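Local coordinates for acetyltransferase (Agrobacterium tumefaciens, PDB 2DXQ), which probably transfers an acetyl group from acetyl-CoA to a substrate, as expected of a member of the GNAT acetyltransferase family, at residues L8-P13 with T52-T57; P17-L22 with V63-L68; Y23-P28 with N86-E91; A82-V87 with V118-G123. One frame throughout, in Å; residues are numbered along the deposited sequence.

Contact 1: L8-P13 with T52-T57; sequences LRAAGP and TIFVAT
Arg-9 and Val-55 form the hydrogen-bonded pair of an antiparallel join between strands 6-10 and 51-58. Arg-9 N gives its hydrogen to Val-55 O at 3.1 Å, and Val-55 N returns one to Arg-9 O at 2.9 Å. Two residues on, just past the end of strand 6-10, Ala-11 N donates to Ile-53 O at 2.7 Å. The Arg-9 side chain starts with CG between the backbone N and the carbonyl carbon (chi1 52°), then runs extended to NE, side by side with Val-55. CB leads to CG, which rests 4.1 Å from Val-55 CG2. NE donates to a water that also bonds Thr-57 OG1, and the same Val-55 methyl lies over one guanidinium face, offset toward its rim, 4.0 Å from Arg-9 NH1. NH1 also makes a bent hydrogen bond (141°) to Ala-10 O of its own strand, while its charge is met by a salt bridge to Asp-15; NH2 meets Thr-57 CG2. On the other face of the sheet, Leu-8 and Phe-54 pack against helix 98-112. Ala-11, Ile-53 and Val-55 touch Leu-19 of helix 16-26, and strand 61-71 flanks strand 51-58 on its far side from strand 6-10.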
loop_
_atom_site.group_PDB
_atom_site.type_symbol
_atom_site.label_atom_id
_atom_site.label_comp_id
_atom_site.label_asym_id
_atom_site.label_seq_id
_atom_site.Cartn_x
_atom_site.Cartn_y
_atom_site.Cartn_z
ATOM N N LEU A 8 14.994 6.081 -17.751
ATOM C CA LEU A 8 14.143 5.549 -16.698
ATOM C C LEU A 8 15.037 5.510 -15.467
ATOM O O LEU A 8 16.132 4.945 -15.516
ATOM C CB LEU A 8 13.714 4.141 -17.093
ATOM C CG LEU A 8 13.041 3.242 -16.060
ATOM C CD1 LEU A 8 11.613 3.651 -15.870
ATOM C CD2 LEU A 8 13.124 1.805 -16.547
ATOM N N ARG A 9 14.579 6.106 -14.369
ATOM C CA ARG A 9 15.367 6.162 -13.139
ATOM C C ARG A 9 14.474 6.471 -11.949
ATOM O O ARG A 9 13.316 6.841 -12.123
ATOM C CB ARG A 9 16.443 7.236 -13.254
ATOM C CG ARG A 9 15.918 8.593 -13.670
ATOM C CD ARG A 9 17.045 9.633 -13.703
ATOM N NE ARG A 9 16.542 10.942 -14.119
ATOM C CZ ARG A 9 15.905 11.783 -13.316
ATOM N NH1 ARG A 9 15.674 11.453 -12.047
ATOM N NH2 ARG A 9 15.491 12.951 -13.781
ATOM N N ALA A 10 15.024 6.313 -10.750
ATOM C CA ALA A 10 14.380 6.803 -9.550
ATOM C C ALA A 10 14.457 8.319 -9.549
ATOM O O ALA A 10 15.435 8.909 -10.048
ATOM C CB ALA A 10 15.055 6.237 -8.290
ATOM N N ALA A 11 13.422 8.946 -8.996
ATOM C CA ALA A 11 13.403 10.390 -8.806
ATOM C C ALA A 11 14.349 10.784 -7.683
ATOM O O ALA A 11 14.645 9.980 -6.787
ATOM C CB ALA A 11 11.986 10.875 -8.490
ATOM N N GLY A 12 14.809 12.028 -7.737
ATOM C CA GLY A 12 15.680 12.591 -6.705
ATOM C C GLY A 12 15.402 14.073 -6.560
ATOM O O GLY A 12 14.433 14.573 -7.129
ATOM N N PRO A 13 16.267 14.792 -5.815
ATOM C CA PRO A 13 16.071 16.199 -5.438
ATOM C C PRO A 13 15.456 17.082 -6.540
ATOM O O PRO A 13 14.321 17.571 -6.400
ATOM C CB PRO A 13 17.498 16.656 -5.104
ATOM C CG PRO A 13 18.127 15.439 -4.513
ATOM C CD PRO A 13 17.545 14.262 -5.292
ATOM N N THR A 52 10.094 4.105 -3.538
ATOM C CA THR A 52 10.835 4.675 -4.657
ATOM C C THR A 52 9.849 5.270 -5.646
ATOM O O THR A 52 8.891 4.603 -6.029
ATOM C CB THR A 52 11.714 3.632 -5.383
ATOM O OG1 THR A 52 12.584 2.969 -4.451
ATOM C CG2 THR A 52 12.556 4.330 -6.448
ATOM N N ILE A 53 10.071 6.527 -6.029
ATOM C CA ILE A 53 9.291 7.144 -7.098
ATOM C C ILE A 53 10.124 6.945 -8.367
ATOM O O ILE A 53 11.278 7.374 -8.417
ATOM C CB ILE A 53 9.089 8.671 -6.888
ATOM C CG1 ILE A 53 8.393 8.993 -5.558
ATOM C CG2 ILE A 53 8.293 9.262 -8.081
ATOM C CD1 ILE A 53 8.477 10.506 -5.151
ATOM N N PHE A 54 9.548 6.291 -9.380
ATOM C CA PHE A 54 10.236 6.104 -10.649
ATOM C C PHE A 54 9.691 7.076 -11.677
ATOM O O PHE A 54 8.504 7.367 -11.656
ATOM C CB PHE A 54 10.061 4.676 -11.144
ATOM C CG PHE A 54 10.805 3.674 -10.321
ATOM C CD1 PHE A 54 12.202 3.628 -10.367
ATOM C CD2 PHE A 54 10.122 2.805 -9.477
ATOM C CE1 PHE A 54 12.914 2.697 -9.587
ATOM C CE2 PHE A 54 10.814 1.881 -8.696
ATOM C CZ PHE A 54 12.202 1.824 -8.752
ATOM N N VAL A 55 10.566 7.578 -12.554
ATOM C CA VAL A 55 10.164 8.428 -13.673
ATOM C C VAL A 55 10.718 7.896 -14.999
ATOM O O VAL A 55 11.827 7.379 -15.045
ATOM C CB VAL A 55 10.604 9.919 -13.502
ATOM C CG1 VAL A 55 9.773 10.616 -12.429
ATOM C CG2 VAL A 55 12.110 10.041 -13.163
ATOM N N ALA A 56 9.927 8.000 -16.065
ATOM C CA ALA A 56 10.457 7.873 -17.416
ATOM C C ALA A 56 10.677 9.292 -17.886
ATOM O O ALA A 56 9.854 10.182 -17.611
ATOM C CB ALA A 56 9.454 7.155 -18.341
ATOM N N THR A 57 11.802 9.527 -18.551
ATOM C CA THR A 57 12.118 10.879 -18.984
ATOM C C THR A 57 12.304 10.889 -20.485
ATOM O O THR A 57 12.733 9.894 -21.064
ATOM C CB THR A 57 13.402 11.459 -18.319
ATOM O OG1 THR A 57 14.514 10.625 -18.651
ATOM C CG2 THR A 57 13.264 11.551 -16.790
HETATM O O HOH W 1 16.890 11.392 -16.965
HETATM O O HOH W 2 12.417 7.997 -5.045
#

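Contact 2: P17-L22 with V63-L68; sequences PGLLEL and VATATL
Helix-on-sheet packing joins Leu-19 and Leu-22 of helix 16-26 to Thr-65 and the neighbouring backbone of strand 61-71, in the buried layer between the first helix and the central sheet of the GNAT fold. The short axes lie 8.9 Å apart at 88°, the helix running across the strand, and two leucines one turn apart reach down to it. Leu-22 supplies most of the helix side of the contact. Its CG stands anti to the carbonyl carbon (chi1 -71°), and the two methyls beyond divide the work: CD1 lies 3.8 Å from Thr-65 CG2 and also near Thr-65 CB, while CD2 covers the peptide at Val-63, 4.0 Å from its C atom. Leu-19 approaches Thr-65 at about a right angle, bringing CD2 to 3.7 Å from Thr-65 OG1. The threonine is thus touched by a methyl from each leucine. Near Leu-22 the strand carries a classic beta bulge, in which Val-63 and Ala-64 both face Ala-56 of strand 51-58. No hydrogen bond crosses from helix to strand. The hydroxyl of Thr-65, although it lies among methyl groups, is satisfied by a hydrogen bond with Phe-54 O in the adjacent strand, so its hydrogen bond stays within the sheet and what it offers the helix is a largely apolar surface of CB and CG2, with OG1 beside Leu-19 CD2.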
loop_
_atom_site.group_PDB
_atom_site.type_symbol
_atom_site.label_atom_id
_atom_site.label_comp_id
_atom_site.label_asym_id
_atom_site.label_seq_id
_atom_site.Cartn_x
_atom_site.Cartn_y
_atom_site.Cartn_z
ATOM N N PRO A 17 9.790 19.724 -9.329
ATOM C CA PRO A 17 8.914 20.473 -10.242
ATOM C C PRO A 17 8.232 19.589 -11.297
ATOM O O PRO A 17 7.018 19.700 -11.515
ATOM C CB PRO A 17 9.877 21.481 -10.902
ATOM C CG PRO A 17 10.929 21.691 -9.891
ATOM C CD PRO A 17 11.139 20.328 -9.260
ATOM N N GLY A 18 9.011 18.704 -11.924
ATOM C CA GLY A 18 8.492 17.801 -12.960
ATOM C C GLY A 18 7.454 16.814 -12.453
ATOM O O GLY A 18 6.447 16.568 -13.116
ATOM N N LEU A 19 7.688 16.273 -11.259
ATOM C CA LEU A 19 6.732 15.380 -10.598
ATOM C C LEU A 19 5.440 16.098 -10.268
ATOM O O LEU A 19 4.353 15.563 -10.469
ATOM C CB LEU A 19 7.331 14.827 -9.311
ATOM C CG LEU A 19 8.277 13.649 -9.478
ATOM C CD1 LEU A 19 8.958 13.362 -8.137
ATOM C CD2 LEU A 19 7.506 12.437 -9.995
ATOM N N LEU A 20 5.546 17.325 -9.774
ATOM C CA LEU A 20 4.329 18.082 -9.468
ATOM C C LEU A 20 3.484 18.319 -10.727
ATOM O O LEU A 20 2.254 18.225 -10.692
ATOM C CB LEU A 20 4.668 19.397 -8.740
ATOM C CG LEU A 20 5.228 19.265 -7.312
ATOM C CD1 LEU A 20 5.702 20.625 -6.802
ATOM C CD2 LEU A 20 4.132 18.714 -6.367
ATOM N N GLU A 21 4.134 18.593 -11.855
ATOM C CA GLU A 21 3.402 18.737 -13.119
ATOM C C GLU A 21 2.646 17.472 -13.504
ATOM O O GLU A 21 1.489 17.532 -13.942
ATOM C CB GLU A 21 4.348 19.188 -14.236
ATOM C CG GLU A 21 4.977 20.546 -13.939
ATOM C CD GLU A 21 5.753 21.131 -15.103
ATOM O OE1 GLU A 21 5.759 20.530 -16.198
ATOM O OE2 GLU A 21 6.350 22.215 -14.910
ATOM N N LEU A 22 3.283 16.321 -13.313
ATOM C CA LEU A 22 2.622 15.040 -13.574
ATOM C C LEU A 22 1.427 14.829 -12.651
ATOM O O LEU A 22 0.373 14.409 -13.090
ATOM C CB LEU A 22 3.615 13.877 -13.449
ATOM C CG LEU A 22 4.662 13.778 -14.565
ATOM C CD1 LEU A 22 5.696 12.706 -14.225
ATOM C CD2 LEU A 22 3.976 13.449 -15.910
ATOM N N VAL A 63 7.999 12.234 -18.035
ATOM C CA VAL A 63 6.799 12.069 -18.855
ATOM C C VAL A 63 5.876 10.962 -18.344
ATOM O O VAL A 63 4.756 10.817 -18.827
ATOM C CB VAL A 63 7.140 11.815 -20.344
ATOM C CG1 VAL A 63 7.706 13.081 -20.992
ATOM C CG2 VAL A 63 8.142 10.665 -20.491
ATOM N N ALA A 64 6.371 10.157 -17.405
ATOM C CA ALA A 64 5.520 9.190 -16.687
ATOM C C ALA A 64 6.117 8.935 -15.328
ATOM O O ALA A 64 7.318 9.141 -15.121
ATOM C CB ALA A 64 5.382 7.871 -17.446
ATOM N N THR A 65 5.290 8.458 -14.410
ATOM C CA THR A 65 5.780 8.131 -13.073
ATOM C C THR A 65 4.925 7.034 -12.456
ATOM O O THR A 65 3.771 6.829 -12.849
ATOM C CB THR A 65 5.806 9.389 -12.150
ATOM O OG1 THR A 65 6.398 9.059 -10.880
ATOM C CG2 THR A 65 4.423 9.917 -11.910
ATOM N N ALA A 66 5.538 6.299 -11.531
ATOM C CA ALA A 66 4.838 5.340 -10.666
ATOM C C ALA A 66 5.634 5.274 -9.375
ATOM O O ALA A 66 6.875 5.330 -9.405
ATOM C CB ALA A 66 4.795 3.973 -11.321
ATOM N N THR A 67 4.931 5.111 -8.255
ATOM C CA THR A 67 5.597 5.009 -6.962
ATOM C C THR A 67 5.480 3.576 -6.454
ATOM O O THR A 67 4.385 3.005 -6.428
ATOM C CB THR A 67 4.969 5.979 -5.949
ATOM O OG1 THR A 67 5.081 7.328 -6.443
ATOM C CG2 THR A 67 5.633 5.838 -4.551
ATOM N N LEU A 68 6.616 3.015 -6.052
ATOM C CA LEU A 68 6.668 1.667 -5.518
ATOM C C LEU A 68 6.792 1.736 -4.007
ATOM O O LEU A 68 7.625 2.477 -3.486
ATOM C CB LEU A 68 7.873 0.919 -6.089
ATOM C CG LEU A 68 8.125 -0.495 -5.574
ATOM C CD1 LEU A 68 6.957 -1.444 -5.917
ATOM C CD2 LEU A 68 9.448 -0.985 -6.189
#

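Contact 3: Y23-P28 with N86-E91; sequences YQVLNP and NVVTLE
The last turn of helix 16-26 comes close to the end of strand 81-88, with the CA atoms of Leu-26 and Val-88 5.8 Å apart, and no backbone hydrogen bond passes between them. This is the alpha/beta layering of the GNAT fold, in which the first helix covers one face of the sheet. Val-88 is central: its CB lies 4.0 Å from Leu-26 CB, its CG1 meets Tyr-23 CD1, and its CG2, anti to the backbone N, touches Val-25 CG1. The other Val-25 methyl, CG2, packs against Leu-90 CD2 at 3.8 Å. Leu-26 splits its methyls between polar atoms of the strand: CD1 is 3.7 Å from Val-87 O, and CD2 is 3.8 Å from Asn-86 OD1. Tyr-23 CE1 rests against Asn-86 CB with the ring turned 61° from the amide plane. The amide nitrogen of Asn-86 is engaged across the dimer interface by Asn-73 of the second subunit, where Thr-75 of that subunit also packs on Tyr-23 and Leu-26. A phosphate ion, probably from the crystallisation liquor, lies about 3 Å from the Thr-89 side chain, consistent with the cofactor pyrophosphate site that follows this strand in GNAT enzymes. One water accepts from Asn-27 ND2 and donates to Asn-86 OD1; another, in the plane of the Tyr-23 ring, hydrogen-bonds Tyr-23 OH at 2.8 Å and donates to Asn-86 O.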
loop_
_atom_site.group_PDB
_atom_site.type_symbol
_atom_site.label_atom_id
_atom_site.label_comp_id
_atom_site.label_asym_id
_atom_site.label_seq_id
_atom_site.Cartn_x
_atom_site.Cartn_y
_atom_site.Cartn_z
ATOM N N TYR A 23 1.587 15.141 -11.369
ATOM C CA TYR A 23 0.499 14.928 -10.419
ATOM C C TYR A 23 -0.652 15.909 -10.636
ATOM O O TYR A 23 -1.793 15.611 -10.305
ATOM C CB TYR A 23 1.025 14.990 -8.984
ATOM C CG TYR A 23 2.005 13.890 -8.618
ATOM C CD1 TYR A 23 1.870 12.594 -9.128
ATOM C CD2 TYR A 23 3.039 14.141 -7.735
ATOM C CE1 TYR A 23 2.757 11.593 -8.779
ATOM C CE2 TYR A 23 3.925 13.150 -7.355
ATOM C CZ TYR A 23 3.787 11.877 -7.885
ATOM O OH TYR A 23 4.667 10.899 -7.508
ATOM N N GLN A 24 -0.362 17.056 -11.238
ATOM C CA GLN A 24 -1.414 17.975 -11.676
ATOM C C GLN A 24 -2.205 17.412 -12.863
ATOM O O GLN A 24 -3.424 17.619 -12.962
ATOM C CB GLN A 24 -0.824 19.365 -11.957
ATOM C CG GLN A 24 -0.476 20.060 -10.623
ATOM C CD GLN A 24 0.647 21.080 -10.691
ATOM O OE1 GLN A 24 0.930 21.642 -11.753
ATOM N NE2 GLN A 24 1.284 21.347 -9.531
ATOM N N VAL A 25 -1.520 16.683 -13.743
ATOM C CA VAL A 25 -2.192 15.932 -14.820
ATOM C C VAL A 25 -3.090 14.839 -14.256
ATOM O O VAL A 25 -4.253 14.684 -14.683
ATOM C CB VAL A 25 -1.165 15.330 -15.828
ATOM C CG1 VAL A 25 -1.849 14.356 -16.804
ATOM C CG2 VAL A 25 -0.459 16.452 -16.585
ATOM N N LEU A 26 -2.551 14.088 -13.299
ATOM C CA LEU A 26 -3.278 13.017 -12.636
ATOM C C LEU A 26 -4.606 13.529 -12.069
ATOM O O LEU A 26 -5.666 12.967 -12.371
ATOM C CB LEU A 26 -2.422 12.374 -11.541
ATOM C CG LEU A 26 -3.012 11.200 -10.741
ATOM C CD1 LEU A 26 -3.404 10.062 -11.687
ATOM C CD2 LEU A 26 -2.003 10.730 -9.690
ATOM N N ASN A 27 -4.529 14.596 -11.267
ATOM C CA ASN A 27 -5.692 15.146 -10.577
ATOM C C ASN A 27 -5.842 16.632 -10.908
ATOM O O ASN A 27 -5.358 17.485 -10.161
ATOM C CB ASN A 27 -5.562 14.957 -9.054
ATOM C CG ASN A 27 -5.403 13.494 -8.623
ATOM O OD1 ASN A 27 -6.008 12.583 -9.177
ATOM N ND2 ASN A 27 -4.599 13.279 -7.598
ATOM N N PRO A 28 -6.500 16.958 -12.040
ATOM C CA PRO A 28 -6.604 18.370 -12.460
ATOM C C PRO A 28 -7.306 19.324 -11.480
ATOM O O PRO A 28 -7.109 20.535 -11.575
ATOM C CB PRO A 28 -7.341 18.305 -13.809
ATOM C CG PRO A 28 -7.925 16.944 -13.899
ATOM C CD PRO A 28 -7.138 16.032 -13.003
ATOM N N ASN A 86 0.034 6.154 -7.573
ATOM C CA ASN A 86 0.203 7.409 -8.303
ATOM C C ASN A 86 0.873 7.253 -9.661
ATOM O O ASN A 86 1.883 7.900 -9.975
ATOM C CB ASN A 86 0.863 8.471 -7.443
ATOM C CG ASN A 86 -0.017 8.877 -6.277
ATOM O OD1 ASN A 86 -1.249 8.938 -6.407
ATOM N ND2 ASN A 86 0.596 9.131 -5.137
ATOM N N VAL A 87 0.272 6.388 -10.463
ATOM C CA VAL A 87 0.756 6.178 -11.819
ATOM C C VAL A 87 0.155 7.246 -12.730
ATOM O O VAL A 87 -1.070 7.420 -12.767
ATOM C CB VAL A 87 0.332 4.786 -12.312
ATOM C CG1 VAL A 87 0.704 4.603 -13.757
ATOM C CG2 VAL A 87 0.981 3.709 -11.445
ATOM N N VAL A 88 1.008 7.951 -13.474
ATOM C CA VAL A 88 0.498 8.931 -14.419
ATOM C C VAL A 88 1.297 8.979 -15.691
ATOM O O VAL A 88 2.514 8.810 -15.684
ATOM C CB VAL A 88 0.259 10.355 -13.789
ATOM C CG1 VAL A 88 1.288 10.738 -12.785
ATOM C CG2 VAL A 88 0.051 11.452 -14.837
ATOM N N THR A 89 0.554 9.180 -16.775
ATOM C CA THR A 89 1.077 9.388 -18.094
ATOM C C THR A 89 0.364 10.608 -18.677
ATOM O O THR A 89 -0.563 11.157 -18.089
ATOM C CB THR A 89 0.770 8.176 -19.013
ATOM O OG1 THR A 89 -0.655 7.958 -19.102
ATOM C CG2 THR A 89 1.415 6.929 -18.486
ATOM N N LEU A 90 0.759 10.983 -19.876
ATOM C CA LEU A 90 0.250 12.203 -20.473
ATOM C C LEU A 90 -0.686 11.931 -21.633
ATOM O O LEU A 90 -0.398 11.017 -22.434
ATOM C CB LEU A 90 1.430 13.020 -20.947
ATOM C CG LEU A 90 2.405 13.451 -19.840
ATOM C CD1 LEU A 90 3.594 14.191 -20.438
ATOM C CD2 LEU A 90 1.719 14.313 -18.798
ATOM N N GLU A 91 -1.772 12.729 -21.734
ATOM C CA GLU A 91 -2.629 12.782 -22.959
ATOM C C GLU A 91 -1.656 12.489 -24.096
ATOM O O GLU A 91 -1.992 11.748 -25.041
ATOM C CB GLU A 91 -3.345 14.118 -23.108
HETATM O O HOH W 3 4.484 8.472 -8.846
HETATM O O HOH W 4 -3.831 10.749 -6.106
#

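Contact 4: A82-V87 with V118-G123; sequences AFIENV and VMLLTG
Phe-83 and Met-119, here selenomethionine, fit together on one face of the two parallel strands of the beta-alpha-beta unit strand 81-88, helix 98-112, strand 117-122. The Met-119 chain bends at chi3 (-73°) and carries CE over the Phe-83 ring, 3.8 Å from its centroid and displaced toward the rim beside CE1 and CZ. This CH-pi contact comes with an oblique Met-aromatic approach of SE, while Met-119 CB lies against Phe-83 CD1 of the same ring, 3.9 Å away. Phe-83 also stacks with Phe-83 of the second subunit, and an antiparallel strand of that subunit pairs with residues 118-122, continuing the sheet across the interface. Toward helix 98-112, Ile-84 is the bump that sits between Val-118 and Leu-120, two residues apart on the other strand: its CD1 meets Val-118 CG1 at 3.7 Å, and its CG2 meets Leu-120 CD1. Two backbone bonds, Met-119 N to Ala-82 O and Ile-84 N to Met-119 O, fix this register. Beyond Ile-84 the strands part and water takes over from direct pairing. The splaying is probably the V-shaped opening where other GNAT enzymes bind acetyl-CoA. One molecule accepts from Leu-121 N, donates to Ile-84 O and makes a weak bond to Glu-85 OE2; a second donates to Glu-85 OE2 at 2.6 Å and to Leu-121 O at 2.8 Å.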
loop_
_atom_site.group_PDB
_atom_site.type_symbol
_atom_site.label_atom_id
_atom_site.label_comp_id
_atom_site.label_asym_id
_atom_site.label_seq_id
_atom_site.Cartn_x
_atom_site.Cartn_y
_atom_site.Cartn_z
ATOM N N ALA A 82 4.325 -5.543 -2.047
ATOM C CA ALA A 82 4.450 -4.182 -2.536
ATOM C C ALA A 82 3.137 -3.656 -3.069
ATOM O O ALA A 82 2.282 -4.435 -3.499
ATOM C CB ALA A 82 5.510 -4.115 -3.631
ATOM N N PHE A 83 2.996 -2.332 -3.038
ATOM C CA PHE A 83 1.932 -1.636 -3.761
ATOM C C PHE A 83 2.560 -0.718 -4.793
ATOM O O PHE A 83 3.691 -0.221 -4.607
ATOM C CB PHE A 83 1.141 -0.736 -2.825
ATOM C CG PHE A 83 0.375 -1.470 -1.767
ATOM C CD1 PHE A 83 -0.897 -1.948 -2.029
ATOM C CD2 PHE A 83 0.925 -1.655 -0.508
ATOM C CE1 PHE A 83 -1.618 -2.626 -1.044
ATOM C CE2 PHE A 83 0.208 -2.317 0.494
ATOM C CZ PHE A 83 -1.066 -2.801 0.221
ATOM N N ILE A 84 1.809 -0.444 -5.847
ATOM C CA ILE A 84 2.190 0.615 -6.791
ATOM C C ILE A 84 1.120 1.696 -6.795
ATOM O O ILE A 84 -0.081 1.389 -6.877
ATOM C CB ILE A 84 2.461 0.052 -8.205
ATOM C CG1 ILE A 84 3.749 -0.787 -8.177
ATOM C CG2 ILE A 84 2.600 1.191 -9.236
ATOM C CD1 ILE A 84 4.043 -1.495 -9.493
ATOM N N GLU A 85 1.552 2.950 -6.673
ATOM C CA GLU A 85 0.626 4.068 -6.534
ATOM C C GLU A 85 0.993 5.247 -7.420
ATOM O O GLU A 85 2.098 5.323 -7.949
ATOM C CB GLU A 85 0.581 4.537 -5.072
ATOM C CG GLU A 85 -0.541 3.861 -4.251
ATOM C CD GLU A 85 -1.921 4.243 -4.753
ATOM O OE1 GLU A 85 -2.021 5.198 -5.562
ATOM O OE2 GLU A 85 -2.909 3.578 -4.369
ATOM N N ASN A 86 0.034 6.154 -7.573
ATOM C CA ASN A 86 0.203 7.409 -8.303
ATOM C C ASN A 86 0.873 7.253 -9.661
ATOM O O ASN A 86 1.883 7.900 -9.975
ATOM C CB ASN A 86 0.863 8.471 -7.443
ATOM C CG ASN A 86 -0.017 8.877 -6.277
ATOM O OD1 ASN A 86 -1.249 8.938 -6.407
ATOM N ND2 ASN A 86 0.596 9.131 -5.137
ATOM N N VAL A 87 0.272 6.388 -10.463
ATOM C CA VAL A 87 0.756 6.178 -11.819
ATOM C C VAL A 87 0.155 7.246 -12.730
ATOM O O VAL A 87 -1.070 7.420 -12.767
ATOM C CB VAL A 87 0.332 4.786 -12.312
ATOM C CG1 VAL A 87 0.704 4.603 -13.757
ATOM C CG2 VAL A 87 0.981 3.709 -11.445
ATOM N N VAL A 118 2.701 -7.984 -5.930
ATOM C CA VAL A 118 2.607 -6.539 -6.096
ATOM C C VAL A 118 1.132 -6.215 -6.331
ATOM O O VAL A 118 0.507 -6.834 -7.177
ATOM C CB VAL A 118 3.469 -6.042 -7.286
ATOM C CG1 VAL A 118 3.381 -4.512 -7.404
ATOM C CG2 VAL A 118 4.928 -6.459 -7.087
HETATM N N MSE A 119 0.602 -5.235 -5.600
HETATM C CA MSE A 119 -0.822 -4.891 -5.687
HETATM C C MSE A 119 -1.026 -3.466 -6.183
HETATM O O MSE A 119 -0.170 -2.601 -5.996
HETATM C CB MSE A 119 -1.473 -5.041 -4.307
HETATM C CG MSE A 119 -1.540 -6.484 -3.847
HETATM SE SE MSE A 119 -2.059 -6.555 -1.961
HETATM C CE MSE A 119 -0.401 -5.934 -1.213
ATOM N N LEU A 120 -2.193 -3.207 -6.759
ATOM C CA LEU A 120 -2.514 -1.877 -7.227
ATOM C C LEU A 120 -4.018 -1.714 -7.190
ATOM O O LEU A 120 -4.734 -2.638 -7.544
ATOM C CB LEU A 120 -1.982 -1.680 -8.656
ATOM C CG LEU A 120 -2.267 -0.317 -9.283
ATOM C CD1 LEU A 120 -1.096 0.144 -10.147
ATOM C CD2 LEU A 120 -3.561 -0.362 -10.092
ATOM N N LEU A 121 -4.473 -0.539 -6.750
ATOM C CA LEU A 121 -5.882 -0.196 -6.716
ATOM C C LEU A 121 -6.127 1.022 -7.577
ATOM O O LEU A 121 -5.429 2.032 -7.454
ATOM C CB LEU A 121 -6.331 0.120 -5.279
ATOM C CG LEU A 121 -6.576 -1.082 -4.376
ATOM C CD1 LEU A 121 -7.389 -0.647 -3.149
ATOM C CD2 LEU A 121 -7.335 -2.145 -5.138
ATOM N N THR A 122 -7.107 0.929 -8.466
ATOM C CA THR A 122 -7.422 2.069 -9.300
ATOM C C THR A 122 -8.909 2.418 -9.200
ATOM O O THR A 122 -9.751 1.559 -8.992
ATOM C CB THR A 122 -6.931 1.883 -10.755
ATOM O OG1 THR A 122 -7.110 3.109 -11.480
ATOM C CG2 THR A 122 -7.670 0.754 -11.463
ATOM N N GLY A 123 -9.213 3.700 -9.268
ATOM C CA GLY A 123 -10.597 4.138 -9.073
ATOM C C GLY A 123 -11.101 4.591 -10.412
ATOM O O GLY A 123 -12.207 5.154 -10.529
HETATM O O HOH W 5 -2.556 1.086 -5.466
HETATM O O HOH W 6 -5.203 4.128 -5.564
#

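How the contacts relate
Contacts 2 and 4 are buried, whereas contacts 1 and 3 are partly exposed. Contacts 2 and 3 share helix 16-26 and meet successive strands of the sheet, 61-71 and 81-88, with their centres about 8 Å apart; both pack by methyl groups, but contact 3 adds bridging waters. Contacts 1 and 4 are strand pairings at the two outer strands of the sheet within the chain, about 17 Å between centres: the first antiparallel and carrying a charged arginine, the second parallel, apolar at one end and bridged by water at Glu-85. A probable hydrogen bond from Glu-85 N to Thr-67 O links contacts 2 and 4. Contacts 3 and 4 share Asn-86 and Val-87, and both reach the second subunit.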